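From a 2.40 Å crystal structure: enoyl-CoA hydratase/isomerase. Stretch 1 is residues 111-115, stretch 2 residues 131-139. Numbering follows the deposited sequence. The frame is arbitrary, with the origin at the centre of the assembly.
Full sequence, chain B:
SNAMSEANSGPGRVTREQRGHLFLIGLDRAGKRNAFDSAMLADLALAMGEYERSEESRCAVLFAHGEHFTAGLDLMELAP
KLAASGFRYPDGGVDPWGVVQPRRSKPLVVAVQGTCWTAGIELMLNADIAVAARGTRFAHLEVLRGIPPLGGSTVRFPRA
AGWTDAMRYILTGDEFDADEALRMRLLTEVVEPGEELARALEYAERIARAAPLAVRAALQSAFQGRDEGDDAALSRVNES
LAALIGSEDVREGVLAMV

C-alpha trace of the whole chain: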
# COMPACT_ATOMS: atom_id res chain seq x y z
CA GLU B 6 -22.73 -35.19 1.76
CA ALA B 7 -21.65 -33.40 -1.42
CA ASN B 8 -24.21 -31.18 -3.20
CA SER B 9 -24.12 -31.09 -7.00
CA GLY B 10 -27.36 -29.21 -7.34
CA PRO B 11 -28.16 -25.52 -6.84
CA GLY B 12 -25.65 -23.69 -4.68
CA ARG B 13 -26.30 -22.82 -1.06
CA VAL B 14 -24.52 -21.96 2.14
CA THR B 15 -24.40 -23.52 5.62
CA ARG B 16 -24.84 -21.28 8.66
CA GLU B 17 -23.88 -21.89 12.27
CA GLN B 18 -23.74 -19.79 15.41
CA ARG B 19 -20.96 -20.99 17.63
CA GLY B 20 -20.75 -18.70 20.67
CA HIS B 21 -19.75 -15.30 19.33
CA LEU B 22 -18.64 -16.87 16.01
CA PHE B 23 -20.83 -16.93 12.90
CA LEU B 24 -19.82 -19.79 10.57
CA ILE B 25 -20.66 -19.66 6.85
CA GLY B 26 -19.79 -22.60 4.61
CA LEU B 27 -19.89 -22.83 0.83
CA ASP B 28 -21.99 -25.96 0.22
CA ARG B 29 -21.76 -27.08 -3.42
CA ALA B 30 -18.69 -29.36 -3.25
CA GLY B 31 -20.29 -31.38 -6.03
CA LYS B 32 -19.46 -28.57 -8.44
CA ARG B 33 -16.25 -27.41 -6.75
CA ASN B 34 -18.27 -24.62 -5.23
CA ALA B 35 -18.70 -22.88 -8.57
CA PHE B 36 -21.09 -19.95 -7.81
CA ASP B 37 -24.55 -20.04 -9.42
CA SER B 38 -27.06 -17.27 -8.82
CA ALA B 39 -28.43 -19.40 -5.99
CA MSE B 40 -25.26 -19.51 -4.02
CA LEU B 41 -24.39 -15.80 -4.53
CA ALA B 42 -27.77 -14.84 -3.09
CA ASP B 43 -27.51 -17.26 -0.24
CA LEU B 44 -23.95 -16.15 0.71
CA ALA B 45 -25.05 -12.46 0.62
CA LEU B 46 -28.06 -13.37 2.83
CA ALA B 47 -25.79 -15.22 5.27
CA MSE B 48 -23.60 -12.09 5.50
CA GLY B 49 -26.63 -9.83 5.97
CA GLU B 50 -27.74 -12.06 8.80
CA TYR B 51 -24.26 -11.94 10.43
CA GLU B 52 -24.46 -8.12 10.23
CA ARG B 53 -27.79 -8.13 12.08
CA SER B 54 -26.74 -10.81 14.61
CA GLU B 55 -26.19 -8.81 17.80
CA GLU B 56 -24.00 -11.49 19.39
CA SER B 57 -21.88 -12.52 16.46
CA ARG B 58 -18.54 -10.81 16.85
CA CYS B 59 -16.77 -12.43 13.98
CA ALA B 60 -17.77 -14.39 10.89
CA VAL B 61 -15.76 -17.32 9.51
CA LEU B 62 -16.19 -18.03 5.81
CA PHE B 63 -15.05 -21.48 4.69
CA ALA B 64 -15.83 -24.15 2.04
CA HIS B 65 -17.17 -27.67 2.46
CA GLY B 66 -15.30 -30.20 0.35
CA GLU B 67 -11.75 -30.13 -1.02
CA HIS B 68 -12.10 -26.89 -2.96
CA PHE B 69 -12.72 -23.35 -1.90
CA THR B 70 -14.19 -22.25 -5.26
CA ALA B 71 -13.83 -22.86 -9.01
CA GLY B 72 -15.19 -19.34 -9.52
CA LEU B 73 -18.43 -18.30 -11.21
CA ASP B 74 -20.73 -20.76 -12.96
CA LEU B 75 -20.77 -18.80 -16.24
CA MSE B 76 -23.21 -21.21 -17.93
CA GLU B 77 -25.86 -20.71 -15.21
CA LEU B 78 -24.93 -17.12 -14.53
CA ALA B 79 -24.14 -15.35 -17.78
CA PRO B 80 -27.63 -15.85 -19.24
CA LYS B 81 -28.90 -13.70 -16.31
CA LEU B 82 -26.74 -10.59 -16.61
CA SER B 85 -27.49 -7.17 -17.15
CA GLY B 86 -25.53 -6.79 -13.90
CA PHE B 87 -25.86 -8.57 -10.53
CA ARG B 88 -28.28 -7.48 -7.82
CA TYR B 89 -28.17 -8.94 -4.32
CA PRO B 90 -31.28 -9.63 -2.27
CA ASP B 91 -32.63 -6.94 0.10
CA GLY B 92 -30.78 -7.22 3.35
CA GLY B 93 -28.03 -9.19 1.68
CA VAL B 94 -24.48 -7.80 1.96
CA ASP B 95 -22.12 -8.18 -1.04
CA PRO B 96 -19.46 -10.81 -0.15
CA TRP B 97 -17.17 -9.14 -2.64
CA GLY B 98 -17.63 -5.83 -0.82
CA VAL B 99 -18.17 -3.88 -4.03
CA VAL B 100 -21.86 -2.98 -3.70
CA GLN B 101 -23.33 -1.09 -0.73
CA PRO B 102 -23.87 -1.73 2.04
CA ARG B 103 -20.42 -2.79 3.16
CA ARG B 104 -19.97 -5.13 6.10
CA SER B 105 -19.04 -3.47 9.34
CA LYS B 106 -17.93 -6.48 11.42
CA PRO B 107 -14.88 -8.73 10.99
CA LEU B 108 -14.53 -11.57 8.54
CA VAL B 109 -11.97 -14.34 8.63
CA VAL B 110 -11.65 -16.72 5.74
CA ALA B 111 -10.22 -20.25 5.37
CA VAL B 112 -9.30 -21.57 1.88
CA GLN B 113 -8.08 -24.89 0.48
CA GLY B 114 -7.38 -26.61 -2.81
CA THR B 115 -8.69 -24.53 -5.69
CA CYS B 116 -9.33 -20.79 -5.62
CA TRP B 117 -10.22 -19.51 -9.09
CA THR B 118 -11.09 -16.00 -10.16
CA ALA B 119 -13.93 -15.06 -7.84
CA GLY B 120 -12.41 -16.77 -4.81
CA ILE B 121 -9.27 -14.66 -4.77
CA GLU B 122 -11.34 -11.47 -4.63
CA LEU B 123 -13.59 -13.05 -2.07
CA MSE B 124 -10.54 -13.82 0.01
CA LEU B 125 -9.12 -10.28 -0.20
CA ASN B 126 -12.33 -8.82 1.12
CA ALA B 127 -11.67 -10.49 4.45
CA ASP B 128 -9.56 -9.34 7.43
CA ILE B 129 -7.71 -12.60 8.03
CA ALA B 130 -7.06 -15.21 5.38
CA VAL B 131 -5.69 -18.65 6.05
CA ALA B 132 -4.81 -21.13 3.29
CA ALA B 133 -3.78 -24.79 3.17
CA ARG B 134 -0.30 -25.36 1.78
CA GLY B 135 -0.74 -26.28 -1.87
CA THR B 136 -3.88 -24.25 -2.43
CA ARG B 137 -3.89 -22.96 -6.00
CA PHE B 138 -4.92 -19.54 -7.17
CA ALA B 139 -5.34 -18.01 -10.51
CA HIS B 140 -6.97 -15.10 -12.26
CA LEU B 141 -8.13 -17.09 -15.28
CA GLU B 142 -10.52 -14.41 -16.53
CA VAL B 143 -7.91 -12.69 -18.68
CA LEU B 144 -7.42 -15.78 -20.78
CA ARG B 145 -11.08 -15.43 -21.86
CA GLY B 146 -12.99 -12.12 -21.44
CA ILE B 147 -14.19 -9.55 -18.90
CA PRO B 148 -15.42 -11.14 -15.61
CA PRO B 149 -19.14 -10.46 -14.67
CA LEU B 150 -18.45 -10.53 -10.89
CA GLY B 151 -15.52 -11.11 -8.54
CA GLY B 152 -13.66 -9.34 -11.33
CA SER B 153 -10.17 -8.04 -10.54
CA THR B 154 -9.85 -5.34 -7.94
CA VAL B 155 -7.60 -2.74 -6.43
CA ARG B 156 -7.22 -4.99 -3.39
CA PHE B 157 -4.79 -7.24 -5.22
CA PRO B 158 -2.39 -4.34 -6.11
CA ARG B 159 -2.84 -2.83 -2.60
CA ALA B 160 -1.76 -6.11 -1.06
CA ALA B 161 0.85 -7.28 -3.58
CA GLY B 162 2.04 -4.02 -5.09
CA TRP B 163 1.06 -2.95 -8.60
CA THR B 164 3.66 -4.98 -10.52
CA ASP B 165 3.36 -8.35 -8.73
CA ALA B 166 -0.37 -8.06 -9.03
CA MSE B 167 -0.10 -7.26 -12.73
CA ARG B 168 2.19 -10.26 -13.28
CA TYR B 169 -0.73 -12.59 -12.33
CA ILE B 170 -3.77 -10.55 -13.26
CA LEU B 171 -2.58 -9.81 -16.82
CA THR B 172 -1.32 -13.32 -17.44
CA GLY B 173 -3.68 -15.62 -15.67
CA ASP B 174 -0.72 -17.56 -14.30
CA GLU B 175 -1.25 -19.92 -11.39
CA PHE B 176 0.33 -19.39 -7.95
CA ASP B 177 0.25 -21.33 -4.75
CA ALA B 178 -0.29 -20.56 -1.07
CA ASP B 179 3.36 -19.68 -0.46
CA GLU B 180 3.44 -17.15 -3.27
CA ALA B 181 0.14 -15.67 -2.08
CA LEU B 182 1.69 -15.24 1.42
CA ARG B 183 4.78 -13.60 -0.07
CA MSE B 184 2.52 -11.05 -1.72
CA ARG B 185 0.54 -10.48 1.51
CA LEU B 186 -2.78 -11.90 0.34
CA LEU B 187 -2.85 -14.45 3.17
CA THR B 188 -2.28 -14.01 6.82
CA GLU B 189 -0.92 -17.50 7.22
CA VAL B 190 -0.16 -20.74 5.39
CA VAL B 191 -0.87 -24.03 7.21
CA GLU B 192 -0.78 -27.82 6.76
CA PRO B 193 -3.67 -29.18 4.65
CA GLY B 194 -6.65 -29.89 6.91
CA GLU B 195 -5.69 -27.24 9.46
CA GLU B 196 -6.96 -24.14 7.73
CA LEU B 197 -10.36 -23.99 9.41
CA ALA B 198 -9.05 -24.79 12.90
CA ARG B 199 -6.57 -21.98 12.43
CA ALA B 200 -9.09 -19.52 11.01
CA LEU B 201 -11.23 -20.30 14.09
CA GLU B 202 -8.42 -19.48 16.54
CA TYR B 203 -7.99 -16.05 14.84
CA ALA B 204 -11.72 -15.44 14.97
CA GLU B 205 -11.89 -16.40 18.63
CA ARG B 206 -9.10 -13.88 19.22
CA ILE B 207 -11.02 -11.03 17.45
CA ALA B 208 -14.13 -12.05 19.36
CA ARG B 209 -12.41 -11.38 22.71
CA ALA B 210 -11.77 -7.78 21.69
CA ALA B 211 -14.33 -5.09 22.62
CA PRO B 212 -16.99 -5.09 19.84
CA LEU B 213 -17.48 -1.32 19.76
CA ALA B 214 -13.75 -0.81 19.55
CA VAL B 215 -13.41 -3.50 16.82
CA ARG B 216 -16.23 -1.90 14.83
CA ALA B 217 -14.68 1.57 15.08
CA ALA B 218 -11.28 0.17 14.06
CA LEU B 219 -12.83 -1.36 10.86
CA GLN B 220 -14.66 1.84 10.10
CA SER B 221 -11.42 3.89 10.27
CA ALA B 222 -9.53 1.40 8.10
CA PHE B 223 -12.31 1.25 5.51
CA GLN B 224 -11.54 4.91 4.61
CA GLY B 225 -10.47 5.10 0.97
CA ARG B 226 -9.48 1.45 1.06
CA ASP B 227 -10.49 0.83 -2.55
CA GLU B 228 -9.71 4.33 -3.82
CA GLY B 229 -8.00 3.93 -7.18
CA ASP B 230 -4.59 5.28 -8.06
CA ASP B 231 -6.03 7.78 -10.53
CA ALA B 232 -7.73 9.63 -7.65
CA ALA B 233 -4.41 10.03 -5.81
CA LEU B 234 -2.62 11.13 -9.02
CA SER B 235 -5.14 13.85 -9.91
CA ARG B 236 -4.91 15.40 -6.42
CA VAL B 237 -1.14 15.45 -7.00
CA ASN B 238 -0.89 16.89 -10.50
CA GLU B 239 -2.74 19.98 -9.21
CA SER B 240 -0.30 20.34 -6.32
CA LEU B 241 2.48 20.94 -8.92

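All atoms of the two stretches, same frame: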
# COMPACT_ATOMS: atom_id res chain seq x y z
N ALA B 111 -11.08 -19.06 5.56
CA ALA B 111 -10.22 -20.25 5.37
C ALA B 111 -10.38 -20.83 3.96
O ALA B 111 -11.49 -21.12 3.54
CB ALA B 111 -10.57 -21.32 6.42
N VAL B 112 -9.27 -21.04 3.25
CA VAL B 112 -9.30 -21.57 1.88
C VAL B 112 -8.37 -22.76 1.65
O VAL B 112 -7.24 -22.81 2.14
CB VAL B 112 -8.85 -20.54 0.85
CG1 VAL B 112 -9.67 -19.26 0.93
CG2 VAL B 112 -7.45 -20.26 1.08
N GLN B 113 -8.83 -23.68 0.80
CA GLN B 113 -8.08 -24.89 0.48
C GLN B 113 -8.30 -25.32 -0.96
O GLN B 113 -9.37 -25.07 -1.56
CB GLN B 113 -8.54 -26.05 1.36
CG GLN B 113 -9.84 -26.72 0.89
CD GLN B 113 -11.11 -26.00 1.32
OE1 GLN B 113 -11.20 -24.76 1.26
NE2 GLN B 113 -12.13 -26.77 1.74
N GLY B 114 -7.30 -26.01 -1.49
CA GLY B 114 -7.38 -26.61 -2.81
C GLY B 114 -7.34 -25.64 -3.98
O GLY B 114 -6.27 -25.24 -4.43
N THR B 115 -8.52 -25.31 -4.48
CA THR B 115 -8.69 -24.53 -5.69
C THR B 115 -9.37 -23.21 -5.37
O THR B 115 -10.32 -23.17 -4.62
CB THR B 115 -9.56 -25.31 -6.70
OG1 THR B 115 -8.72 -26.02 -7.60
CG2 THR B 115 -10.42 -24.37 -7.49
N VAL B 131 -6.54 -17.50 5.86
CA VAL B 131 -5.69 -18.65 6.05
C VAL B 131 -5.89 -19.70 4.95
O VAL B 131 -7.00 -20.10 4.65
CB VAL B 131 -6.01 -19.30 7.40
CG1 VAL B 131 -5.26 -20.61 7.56
CG2 VAL B 131 -5.66 -18.32 8.51
N ALA B 132 -4.78 -20.16 4.37
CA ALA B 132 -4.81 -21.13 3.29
C ALA B 132 -3.99 -22.38 3.61
O ALA B 132 -2.93 -22.32 4.25
CB ALA B 132 -4.32 -20.50 1.99
N ALA B 133 -4.49 -23.52 3.13
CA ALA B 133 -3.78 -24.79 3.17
C ALA B 133 -2.60 -24.71 2.22
O ALA B 133 -2.72 -24.17 1.12
CB ALA B 133 -4.72 -25.92 2.72
N ARG B 134 -1.44 -25.19 2.66
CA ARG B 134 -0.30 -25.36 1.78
C ARG B 134 -0.75 -26.10 0.52
O ARG B 134 -1.50 -27.08 0.61
CB ARG B 134 0.77 -26.17 2.48
CG ARG B 134 2.00 -26.46 1.67
CD ARG B 134 3.20 -26.55 2.61
NE ARG B 134 3.64 -25.21 3.02
CZ ARG B 134 3.63 -24.76 4.28
NH1 ARG B 134 3.21 -25.54 5.28
NH2 ARG B 134 4.06 -23.53 4.53
N GLY B 135 -0.34 -25.61 -0.65
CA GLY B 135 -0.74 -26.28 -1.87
C GLY B 135 -2.06 -25.81 -2.46
O GLY B 135 -2.51 -26.32 -3.48
N THR B 136 -2.70 -24.83 -1.83
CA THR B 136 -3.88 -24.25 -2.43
C THR B 136 -3.43 -23.52 -3.69
O THR B 136 -2.34 -22.96 -3.73
CB THR B 136 -4.53 -23.26 -1.45
OG1 THR B 136 -4.96 -23.97 -0.28
CG2 THR B 136 -5.69 -22.52 -2.12
N ARG B 137 -4.27 -23.51 -4.72
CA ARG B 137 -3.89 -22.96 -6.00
C ARG B 137 -4.78 -21.80 -6.34
O ARG B 137 -5.96 -21.87 -6.19
CB ARG B 137 -4.09 -23.98 -7.11
CG ARG B 137 -3.22 -25.23 -7.04
CD ARG B 137 -3.91 -26.33 -7.89
NE ARG B 137 -3.59 -26.29 -9.33
CZ ARG B 137 -4.39 -26.73 -10.31
NH1 ARG B 137 -5.60 -27.24 -10.05
NH2 ARG B 137 -3.98 -26.66 -11.58
N PHE B 138 -4.20 -20.75 -6.89
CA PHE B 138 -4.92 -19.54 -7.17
C PHE B 138 -4.66 -19.20 -8.59
O PHE B 138 -3.51 -19.34 -9.08
CB PHE B 138 -4.35 -18.40 -6.30
CG PHE B 138 -4.52 -18.61 -4.82
CD1 PHE B 138 -3.52 -19.19 -4.05
CD2 PHE B 138 -5.70 -18.21 -4.18
CE1 PHE B 138 -3.69 -19.38 -2.65
CE2 PHE B 138 -5.90 -18.38 -2.76
CZ PHE B 138 -4.89 -18.95 -2.00
N ALA B 139 -5.67 -18.67 -9.26
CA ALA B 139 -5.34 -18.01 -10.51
C ALA B 139 -6.44 -17.08 -10.94
O ALA B 139 -7.61 -17.30 -10.64
CB ALA B 139 -5.01 -19.08 -11.63

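Three backbone hydrogen bonds carry most of the polar load between these stretches, and all belong to parallel strand pairing. The shortest runs from Arg-137 N to Gly-114 O, 2.7 Å. Val-112 supplies the other two: its N donates to Val-131 O at 2.8 Å, and its O accepts from Ala-133 N at 3.0 Å. One residue thus bonds to two partners that flank Ala-132, the usual pattern of a parallel ladder. The carbonyls are used further, since Val-131 O lies 3.3 Å from Ala-111 CA, Val-112 O lies 3.2 Å from Ala-132 CA, and Gly-114 O lies 3.3 Å from Thr-136 CA, each in CA-H...O geometry.

The pairing forms two separate ladders. Ala-111 and Val-112 pair with Val-131 and Ala-132, whereas Thr-115 pairs with Arg-137, a register shift of two. The second stretch takes up its additional residues in a type II turn from Ala-133 to Thr-136, closed by Thr-136 N to Ala-133 O at 3.0 Å. Thr-136 suits this corner because its hydroxyl reinforces the turn, OG1 donating to Ala-133 O at 2.6 Å, and Thr-136 OG1 also accepts a weak hydrogen bond from Gly-114 N at 3.3 Å. Gly-135 has phi 88° and psi 1°, where a CB would be jammed against the carbonyl oxygen of Arg-134; glycine avoids this. Gly-114 likewise has a positive phi, 72°, which favours glycine. Arg-134 points away from the first stretch and makes no contact with it, as befits an exposed turn position.

The two stretches together bury 402 Å². Val-112 has the largest covered area. In its m rotamer, Val-112 CG2 lies 3.3 Å from Ala-132 CB, closer than a usual methyl-methyl contact, so the two side chains are pressed together here. Val-112 CG2 also meets Phe-138 CZ at 4.2 Å; although the phenylalanine CA-to-CB bond points away, the end of its ring comes nearer, giving the buried valine another apolar neighbour. Ala-111 and Val-131 pack on the opposite face.

Gln-113 points away overall, yet its CB touches Ala-133 CB at 4.1 Å. Its NE2 is hydrogen-bonded elsewhere in the structure, so the buried amide nitrogen is not left unsatisfied. Thr-115 and Arg-137 share a face, with Thr-115 OG1 4.2 Å from Arg-137 NH1. This is proximity rather than a hydrogen bond: the guanidinium itself lies beside Thr-115, obliquely, and Arg-137 NE is hydrogen-bonded elsewhere in the structure.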